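Local coordinates for sterol regulatory element-binding protein cleavage-activating protein (Schizosaccharomyces pombe, PDB 4YHC) that serves as the escort protein required for sre1 processing at low sterol and low oxygen, here represented by its WD40 domain, at residues T14-K19 with K421-S426; L97-V102 with L107-S112. The protein carries 9 engineered substitutions. One frame throughout, in Å; residues are numbered along the deposited sequence.

Interaction 1 of 2, residues T14-K19 with K421-S426. Engineered in segment 421-426: S424 (natural residue Cys).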
ATOM      1  N   THR A  14      -9.327  15.841 -26.297  1.00 32.12           N
ATOM      2  CA  THR A  14      -7.993  15.281 -26.697  1.00 39.50           C
ATOM      3  C   THR A  14      -7.962  13.854 -26.236  1.00 39.83           C
ATOM      4  O   THR A  14      -8.690  13.501 -25.300  1.00 26.82           O
ATOM      5  CB  THR A  14      -6.749  16.042 -26.145  1.00 33.73           C
ATOM      6  OG1 THR A  14      -6.445  15.749 -24.743  1.00 32.94           O
ATOM      7  CG2 THR A  14      -6.931  17.555 -26.329  1.00 33.33           C
ATOM      8  N   LEU A  15      -7.188  13.037 -26.938  1.00 41.75           N
ATOM      9  CA  LEU A  15      -6.931  11.662 -26.519  1.00 43.35           C
ATOM     10  C   LEU A  15      -6.379  11.643 -25.114  1.00 30.56           C
ATOM     11  O   LEU A  15      -6.810  10.819 -24.330  1.00 33.03           O
ATOM     12  CB  LEU A  15      -5.980  10.917 -27.444  1.00 54.17           C
ATOM     13  CG  LEU A  15      -6.111   9.383 -27.329  1.00 67.00           C
ATOM     14  CD1 LEU A  15      -7.404   8.930 -28.018  1.00 71.75           C
ATOM     15  CD2 LEU A  15      -4.914   8.601 -27.898  1.00 67.17           C
ATOM     16  N   HIS A  16      -5.508  12.579 -24.780  1.00 26.10           N
ATOM     17  CA  HIS A  16      -4.974  12.665 -23.406  1.00 34.63           C
ATOM     18  C   HIS A  16      -6.047  12.798 -22.348  1.00 35.53           C
ATOM     19  O   HIS A  16      -5.986  12.102 -21.318  1.00 35.32           O
ATOM     20  CB  HIS A  16      -3.959  13.788 -23.233  1.00 44.76           C
ATOM     21  CG  HIS A  16      -2.837  13.724 -24.216  1.00 56.15           C
ATOM     22  ND1 HIS A  16      -2.205  12.545 -24.552  1.00 60.85           N
ATOM     23  CD2 HIS A  16      -2.239  14.692 -24.944  1.00 55.84           C
ATOM     24  CE1 HIS A  16      -1.265  12.788 -25.452  1.00 59.74           C
ATOM     25  NE2 HIS A  16      -1.257  14.087 -25.694  1.00 58.60           N
ATOM     26  N   GLU A  17      -7.051  13.640 -22.611  1.00 29.34           N
ATOM     27  CA  GLU A  17      -8.172  13.801 -21.674  1.00 27.32           C
ATOM     28  C   GLU A  17      -8.998  12.587 -21.594  1.00 26.46           C
ATOM     29  O   GLU A  17      -9.496  12.240 -20.553  1.00 26.99           O
ATOM     30  CB  GLU A  17      -9.085  14.939 -22.093  1.00 27.13           C
ATOM     31  CG  GLU A  17      -8.368  16.258 -21.942  1.00 37.12           C
ATOM     32  CD  GLU A  17      -9.218  17.415 -22.430  1.00 52.12           C
ATOM     33  OE1 GLU A  17     -10.158  17.216 -23.256  1.00 45.06           O
ATOM     34  OE2 GLU A  17      -8.944  18.535 -21.981  1.00 60.68           O
ATOM     35  N   GLU A  18      -9.182  11.944 -22.738  1.00 24.93           N
ATOM     36  CA  GLU A  18      -9.973  10.771 -22.771  1.00 27.06           C
ATOM     37  C   GLU A  18      -9.446   9.647 -21.850  1.00 23.43           C
ATOM     38  O   GLU A  18     -10.214   8.911 -21.252  1.00 26.06           O
ATOM     39  CB  GLU A  18     -10.067  10.280 -24.227  1.00 30.72           C
ATOM     40  CG  GLU A  18     -11.100   9.179 -24.344  1.00 41.33           C
ATOM     41  CD  GLU A  18     -11.274   8.675 -25.767  1.00 43.33           C
ATOM     42  OE1 GLU A  18     -11.522   7.466 -25.872  1.00 39.36           O
ATOM     43  OE2 GLU A  18     -11.161   9.484 -26.733  1.00 40.46           O
ATOM     44  N   LYS A  19      -8.137   9.486 -21.801  1.00 23.03           N
ATOM     45  CA  LYS A  19      -7.480   8.476 -20.968  1.00 21.20           C
ATOM     46  C   LYS A  19      -7.556   8.751 -19.461  1.00 22.55           C
ATOM     47  O   LYS A  19      -7.329   7.861 -18.654  1.00 19.81           O
ATOM     48  CB  LYS A  19      -6.031   8.402 -21.371  1.00 22.93           C
ATOM     49  CG  LYS A  19      -5.946   7.830 -22.772  1.00 31.75           C
ATOM     50  CD  LYS A  19      -4.588   7.485 -23.263  1.00 44.72           C
ATOM     51  CE  LYS A  19      -3.593   8.580 -23.024  1.00 54.05           C
ATOM     52  NZ  LYS A  19      -2.246   7.978 -23.108  1.00 62.96           N
ATOM     53  N   LYS A 421       2.893  17.404 -15.621  1.00 26.86           N
ATOM     54  CA  LYS A 421       1.677  17.790 -16.261  1.00 27.50           C
ATOM     55  C   LYS A 421       0.504  17.532 -15.332  1.00 30.68           C
ATOM     56  O   LYS A 421       0.331  16.413 -14.854  1.00 27.32           O
ATOM     57  CB  LYS A 421       1.509  16.994 -17.567  1.00 26.98           C
ATOM     58  CG  LYS A 421       0.257  17.372 -18.390  1.00 46.14           C
ATOM     59  CD  LYS A 421       0.182  18.876 -18.728  1.00 53.78           C
ATOM     60  CE  LYS A 421      -1.215  19.338 -19.180  1.00 54.35           C
ATOM     61  NZ  LYS A 421      -1.488  18.855 -20.572  1.00 56.81           N
ATOM     62  N   HIS A 422      -0.280  18.572 -15.092  1.00 24.09           N
ATOM     63  CA  HIS A 422      -1.486  18.509 -14.323  1.00 28.42           C
ATOM     64  C   HIS A 422      -2.701  18.464 -15.253  1.00 34.34           C
ATOM     65  O   HIS A 422      -2.651  19.032 -16.333  1.00 32.10           O
ATOM     66  CB  HIS A 422      -1.547  19.760 -13.471  1.00 31.60           C
ATOM     67  CG  HIS A 422      -2.511  19.664 -12.353  1.00 51.14           C
ATOM     68  ND1 HIS A 422      -3.846  19.993 -12.489  1.00 58.03           N
ATOM     69  CD2 HIS A 422      -2.346  19.266 -11.068  1.00 59.95           C
ATOM     70  CE1 HIS A 422      -4.460  19.822 -11.331  1.00 60.09           C
ATOM     71  NE2 HIS A 422      -3.570  19.390 -10.451  1.00 66.54           N
ATOM     72  N   ARG A 423      -3.762  17.747 -14.867  1.00 26.30           N
ATOM     73  CA  ARG A 423      -5.044  17.765 -15.608  1.00 23.81           C
ATOM     74  C   ARG A 423      -6.175  17.723 -14.609  1.00 22.64           C
ATOM     75  O   ARG A 423      -6.078  17.013 -13.607  1.00 20.50           O
ATOM     76  CB  ARG A 423      -5.181  16.498 -16.431  1.00 27.33           C
ATOM     77  CG  ARG A 423      -4.755  16.612 -17.856  1.00 46.51           C
ATOM     78  CD  ARG A 423      -5.125  15.354 -18.638  1.00 53.20           C
ATOM     79  NE  ARG A 423      -3.922  14.627 -19.005  1.00 57.80           N
ATOM     80  CZ  ARG A 423      -3.112  14.999 -19.984  1.00 64.26           C
ATOM     81  NH1 ARG A 423      -3.381  16.088 -20.702  1.00 74.09           N
ATOM     82  NH2 ARG A 423      -2.033  14.280 -20.258  1.00 60.28           N
ATOM     83  N   SER A 424      -7.280  18.394 -14.883  1.00 18.82           N
ATOM     84  CA  SER A 424      -8.398  18.353 -13.979  1.00 26.74           C
ATOM     85  C   SER A 424      -9.683  18.268 -14.747  1.00 28.07           C
ATOM     86  O   SER A 424      -9.731  18.652 -15.889  1.00 26.11           O
ATOM     87  CB  SER A 424      -8.428  19.559 -13.050  1.00 35.09           C
ATOM     88  OG  SER A 424      -8.624  20.709 -13.836  1.00 42.67           O
ATOM     89  N   LYS A 425     -10.684  17.644 -14.136  1.00 20.16           N
ATOM     90  CA  LYS A 425     -11.999  17.518 -14.692  1.00 21.41           C
ATOM     91  C   LYS A 425     -12.958  17.941 -13.586  1.00 26.00           C
ATOM     92  O   LYS A 425     -12.779  17.621 -12.387  1.00 27.57           O
ATOM     93  CB  LYS A 425     -12.323  16.080 -15.167  1.00 22.48           C
ATOM     94  CG  LYS A 425     -11.485  15.593 -16.348  1.00 23.01           C
ATOM     95  CD  LYS A 425     -12.012  14.338 -16.998  1.00 26.87           C
ATOM     96  CE  LYS A 425     -11.224  14.046 -18.300  1.00 28.06           C
ATOM     97  NZ  LYS A 425     -11.745  12.837 -18.967  1.00 25.91           N
ATOM     98  N   SER A 426     -13.944  18.719 -13.995  1.00 20.28           N
ATOM     99  CA  SER A 426     -15.041  19.141 -13.134  1.00 26.15           C
ATOM    100  C   SER A 426     -16.164  18.078 -13.214  1.00 22.49           C
ATOM    101  O   SER A 426     -16.543  17.631 -14.310  1.00 26.24           O
ATOM    102  CB  SER A 426     -15.484  20.548 -13.629  1.00 32.61           C
ATOM    103  OG  SER A 426     -16.456  21.104 -12.786  1.00 41.62           O
TER
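R423 reaches from its strand to the short helix at 15-19 and lays its guanidinium against the flank of H16. CB starts out toward the helix, and CG and CD extend the chain until it bends about CG-CD (chi3 -111°), turning the flat group along the helix surface. NE comes only loosely near H16 O, at 4.0 Å. Beyond it CZ lies 3.6 Å from H16 CB, and NH1 approaches the same methylene at 3.5 Å, while NH2 also skirts H16 CG at 4.1 Å. H16 CB therefore sits over one guanidinium face, toward its rim, and K421 CG occupies the opposite face. The imidazole does not stack squarely: its plane is turned 25° from the guanidinium and NH2 meets it obliquely. Y462 of strand 456-462 touches both H16 and R423. The helix leads directly into strand 20-24, which pairs with strand 456-462 near the C terminus, the kind of N-to-C closure by which WD40 propellers shut their ring. K425, two residues further along the strand, takes the other route to the helix, its chain extended beyond CG. CE passes 3.4 Å from E17 O, and NZ donates to that oxygen at 2.8 Å from above the carbonyl plane. D12, through a salt bridge, and F20 O also hold this ammonium group, so three acceptors share it. E17 turns its carboxylate instead to T13 N. At the start of the helix T14 is the N-cap, OG1 accepting from E17 N at 3.1 Å.

Interaction 2 of 2, residues L97-V102 with L107-S112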
ATOM      1  N   LEU A  97     -10.314 -15.725  14.366  1.00 25.96           N
ATOM      2  CA  LEU A  97      -9.905 -15.496  13.008  1.00 27.10           C
ATOM      3  C   LEU A  97     -10.660 -16.410  12.060  1.00 32.17           C
ATOM      4  O   LEU A  97     -10.986 -17.593  12.375  1.00 25.15           O
ATOM      5  CB  LEU A  97      -8.389 -15.602  12.862  1.00 26.34           C
ATOM      6  CG  LEU A  97      -7.731 -16.962  12.789  1.00 25.89           C
ATOM      7  CD1 LEU A  97      -7.586 -17.527  11.394  1.00 21.14           C
ATOM      8  CD2 LEU A  97      -6.345 -16.844  13.424  1.00 28.16           C
ATOM      9  N   PHE A  98     -10.968 -15.840  10.910  1.00 17.64           N
ATOM     10  CA  PHE A  98     -11.732 -16.498   9.898  1.00 19.98           C
ATOM     11  C   PHE A  98     -10.988 -16.402   8.595  1.00 23.47           C
ATOM     12  O   PHE A  98     -10.611 -15.319   8.178  1.00 26.48           O
ATOM     13  CB  PHE A  98     -13.062 -15.764   9.749  1.00 19.71           C
ATOM     14  CG  PHE A  98     -13.862 -15.554  11.024  1.00 21.63           C
ATOM     15  CD1 PHE A  98     -13.707 -14.432  11.790  1.00 25.89           C
ATOM     16  CD2 PHE A  98     -14.909 -16.418  11.360  1.00 25.99           C
ATOM     17  CE1 PHE A  98     -14.487 -14.172  12.898  1.00 26.32           C
ATOM     18  CE2 PHE A  98     -15.724 -16.161  12.466  1.00 26.71           C
ATOM     19  CZ  PHE A  98     -15.494 -15.043  13.257  1.00 24.54           C
ATOM     20  N   ILE A  99     -10.826 -17.503   7.887  1.00 24.02           N
ATOM     21  CA  ILE A  99     -10.109 -17.543   6.618  1.00 26.12           C
ATOM     22  C   ILE A  99     -11.103 -17.928   5.547  1.00 27.07           C
ATOM     23  O   ILE A  99     -11.643 -19.077   5.579  1.00 24.43           O
ATOM     24  CB  ILE A  99      -8.997 -18.608   6.578  1.00 29.60           C
ATOM     25  CG1 ILE A  99      -7.978 -18.405   7.705  1.00 29.80           C
ATOM     26  CG2 ILE A  99      -8.349 -18.661   5.195  1.00 24.40           C
ATOM     27  CD1 ILE A  99      -7.310 -17.064   7.751  1.00 29.06           C
ATOM     28  N   LEU A 100     -11.352 -16.989   4.631  1.00 20.71           N
ATOM     29  CA  LEU A 100     -12.258 -17.198   3.518  1.00 24.17           C
ATOM     30  C   LEU A 100     -11.595 -17.310   2.182  1.00 27.58           C
ATOM     31  O   LEU A 100     -10.680 -16.544   1.820  1.00 20.51           O
ATOM     32  CB  LEU A 100     -13.281 -16.099   3.427  1.00 24.21           C
ATOM     33  CG  LEU A 100     -14.244 -15.977   4.608  1.00 37.14           C
ATOM     34  CD1 LEU A 100     -14.151 -14.544   5.076  1.00 40.94           C
ATOM     35  CD2 LEU A 100     -15.707 -16.346   4.288  1.00 27.08           C
ATOM     36  N   ASN A 101     -12.136 -18.205   1.407  1.00 24.02           N
ATOM     37  CA  ASN A 101     -11.737 -18.378   0.047  1.00 25.85           C
ATOM     38  C   ASN A 101     -12.572 -17.379  -0.716  1.00 28.71           C
ATOM     39  O   ASN A 101     -13.815 -17.406  -0.628  1.00 29.95           O
ATOM     40  CB  ASN A 101     -12.028 -19.811  -0.365  1.00 25.28           C
ATOM     41  CG  ASN A 101     -11.510 -20.138  -1.740  1.00 36.92           C
ATOM     42  OD1 ASN A 101     -11.527 -19.321  -2.656  1.00 32.65           O
ATOM     43  ND2 ASN A 101     -11.007 -21.333  -1.879  1.00 41.24           N
ATOM     44  N   VAL A 102     -11.939 -16.452  -1.452  1.00 28.50           N
ATOM     45  CA  VAL A 102     -12.777 -15.460  -2.162  1.00 28.77           C
ATOM     46  C   VAL A 102     -12.975 -15.845  -3.630  1.00 34.82           C
ATOM     47  O   VAL A 102     -13.933 -15.385  -4.219  1.00 36.29           O
ATOM     48  CB  VAL A 102     -12.315 -13.996  -2.032  1.00 32.08           C
ATOM     49  CG1 VAL A 102     -12.578 -13.472  -0.621  1.00 32.75           C
ATOM     50  CG2 VAL A 102     -10.859 -13.839  -2.373  1.00 27.41           C
ATOM     51  N   LEU A 107     -15.976 -20.445   3.770  1.00 28.89           N
ATOM     52  CA  LEU A 107     -15.240 -20.341   4.995  1.00 30.20           C
ATOM     53  C   LEU A 107     -14.387 -21.555   5.058  1.00 31.69           C
ATOM     54  O   LEU A 107     -14.894 -22.661   5.052  1.00 34.01           O
ATOM     55  CB  LEU A 107     -16.179 -20.343   6.180  1.00 32.54           C
ATOM     56  CG  LEU A 107     -15.868 -19.557   7.467  1.00 35.58           C
ATOM     57  CD1 LEU A 107     -16.319 -20.354   8.652  1.00 35.65           C
ATOM     58  CD2 LEU A 107     -14.468 -19.053   7.673  1.00 29.31           C
ATOM     59  N   MET A 108     -13.090 -21.368   5.104  1.00 27.99           N
ATOM     60  CA  MET A 108     -12.165 -22.476   5.067  1.00 32.79           C
ATOM     61  C   MET A 108     -11.827 -22.849   6.497  1.00 37.71           C
ATOM     62  O   MET A 108     -11.538 -23.999   6.810  1.00 33.22           O
ATOM     63  CB  MET A 108     -10.838 -22.107   4.389  1.00 28.59           C
ATOM     64  CG  MET A 108     -10.917 -21.436   3.046  1.00 40.61           C
ATOM     65  SD  MET A 108     -11.590 -22.593   1.853  1.00 70.88           S
ATOM     66  CE  MET A 108     -10.152 -23.605   1.557  1.00 60.63           C
ATOM     67  N   LEU A 109     -11.799 -21.865   7.373  1.00 30.27           N
ATOM     68  CA  LEU A 109     -11.269 -22.123   8.703  1.00 27.26           C
ATOM     69  C   LEU A 109     -11.702 -21.029   9.640  1.00 31.47           C
ATOM     70  O   LEU A 109     -11.882 -19.849   9.241  1.00 31.51           O
ATOM     71  CB  LEU A 109      -9.740 -22.265   8.637  1.00 28.58           C
ATOM     72  CG  LEU A 109      -8.936 -22.403   9.918  1.00 35.61           C
ATOM     73  CD1 LEU A 109      -7.659 -23.149   9.645  1.00 37.26           C
ATOM     74  CD2 LEU A 109      -8.578 -21.057  10.519  1.00 36.06           C
ATOM     75  N   GLN A 110     -11.919 -21.444  10.877  1.00 25.14           N
ATOM     76  CA  GLN A 110     -12.199 -20.550  11.979  1.00 26.37           C
ATOM     77  C   GLN A 110     -11.363 -20.998  13.157  1.00 31.18           C
ATOM     78  O   GLN A 110     -11.315 -22.180  13.430  1.00 34.91           O
ATOM     79  CB  GLN A 110     -13.665 -20.598  12.293  1.00 31.39           C
ATOM     80  CG  GLN A 110     -14.090 -19.772  13.479  1.00 40.48           C
ATOM     81  CD  GLN A 110     -15.580 -19.872  13.704  1.00 39.01           C
ATOM     82  OE1 GLN A 110     -16.306 -20.133  12.779  1.00 44.05           O
ATOM     83  NE2 GLN A 110     -16.036 -19.627  14.922  1.00 42.25           N
ATOM     84  N   HIS A 111     -10.751 -20.059  13.884  1.00 30.17           N
ATOM     85  CA  HIS A 111      -9.760 -20.380  14.910  1.00 28.93           C
ATOM     86  C   HIS A 111      -9.748 -19.322  15.974  1.00 35.95           C
ATOM     87  O   HIS A 111      -9.657 -18.128  15.642  1.00 34.70           O
ATOM     88  CB  HIS A 111      -8.355 -20.469  14.317  1.00 23.70           C
ATOM     89  CG  HIS A 111      -7.343 -21.019  15.267  1.00 32.34           C
ATOM     90  ND1 HIS A 111      -7.143 -22.373  15.429  1.00 33.44           N
ATOM     91  CD2 HIS A 111      -6.462 -20.401  16.096  1.00 27.42           C
ATOM     92  CE1 HIS A 111      -6.182 -22.569  16.320  1.00 34.91           C
ATOM     93  NE2 HIS A 111      -5.763 -21.384  16.749  1.00 37.18           N
ATOM     94  N   SER A 112      -9.807 -19.729  17.258  1.00 29.63           N
ATOM     95  CA  SER A 112      -9.888 -18.726  18.306  1.00 35.93           C
ATOM     96  C   SER A 112      -8.496 -18.322  18.808  1.00 37.94           C
ATOM     97  O   SER A 112      -7.580 -19.113  18.746  1.00 30.58           O
ATOM     98  CB  SER A 112     -10.832 -19.181  19.386  1.00 41.55           C
ATOM     99  OG  SER A 112     -12.112 -19.264  18.788  1.00 47.65           O
TER
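L97 sets CG between its backbone N and carbonyl carbon (chi1 79°), whereas L109 swings CG away from its own N (chi1 174°); from these settings L97 CD1 meets L109 CD2 at 3.8 Å. L97 CG also lies alongside H111 CB, 3.9 Å away, and L109 CD2 packs on I99 CG1. Replacing L97 by an alanine would probably leave L109 CD2 and H111 CB without this apolar neighbour and open a gap toward I163. Beneath the side chains the hairpin is antiparallel, with L97 N donating almost straight to H111 O (2.8 Å, 178°). A classic beta bulge interrupts the ladder: M108 and L109 both face I99, whose O accepts firmly from M108 N at 2.8 Å and weakly from L109 N at 3.3 Å. M108 SD rests on N101 CB at 3.6 Å, while N101 OD1 turns to S104 N in the connecting turn. On the face of F98, L100 and L107, the F98 ring runs beside the Q110 amide, CE2 to CD 3.9 Å. Strand 106-112 forms the outer edge of this four-stranded blade and 96-101 bonds inward to 88-92; L97, L109 and H111 lean on I163 of strand 161-170, and L100 touches L66 of strand 63-68.

From the N terminus the chain lays down strand 6-8, which pairs with strand 421-432, then the short helix at 15-19, one half of interaction 1, before strand 20-24 and the first predicted WD repeat. Interaction 2 follows in the second repeat as a local hairpin that closes a turn of only four residues. The chain then runs through further blades before strand 421-432 returns to the helix, closing a loop of 401 residues. Interaction 2 thus lies wholly within that long loop, and the two do not cross. They sit on opposite sides of the chain's centre, their centres 44 Å apart. One ties the beginning of the domain to its late strands; the other builds the edge of a single blade.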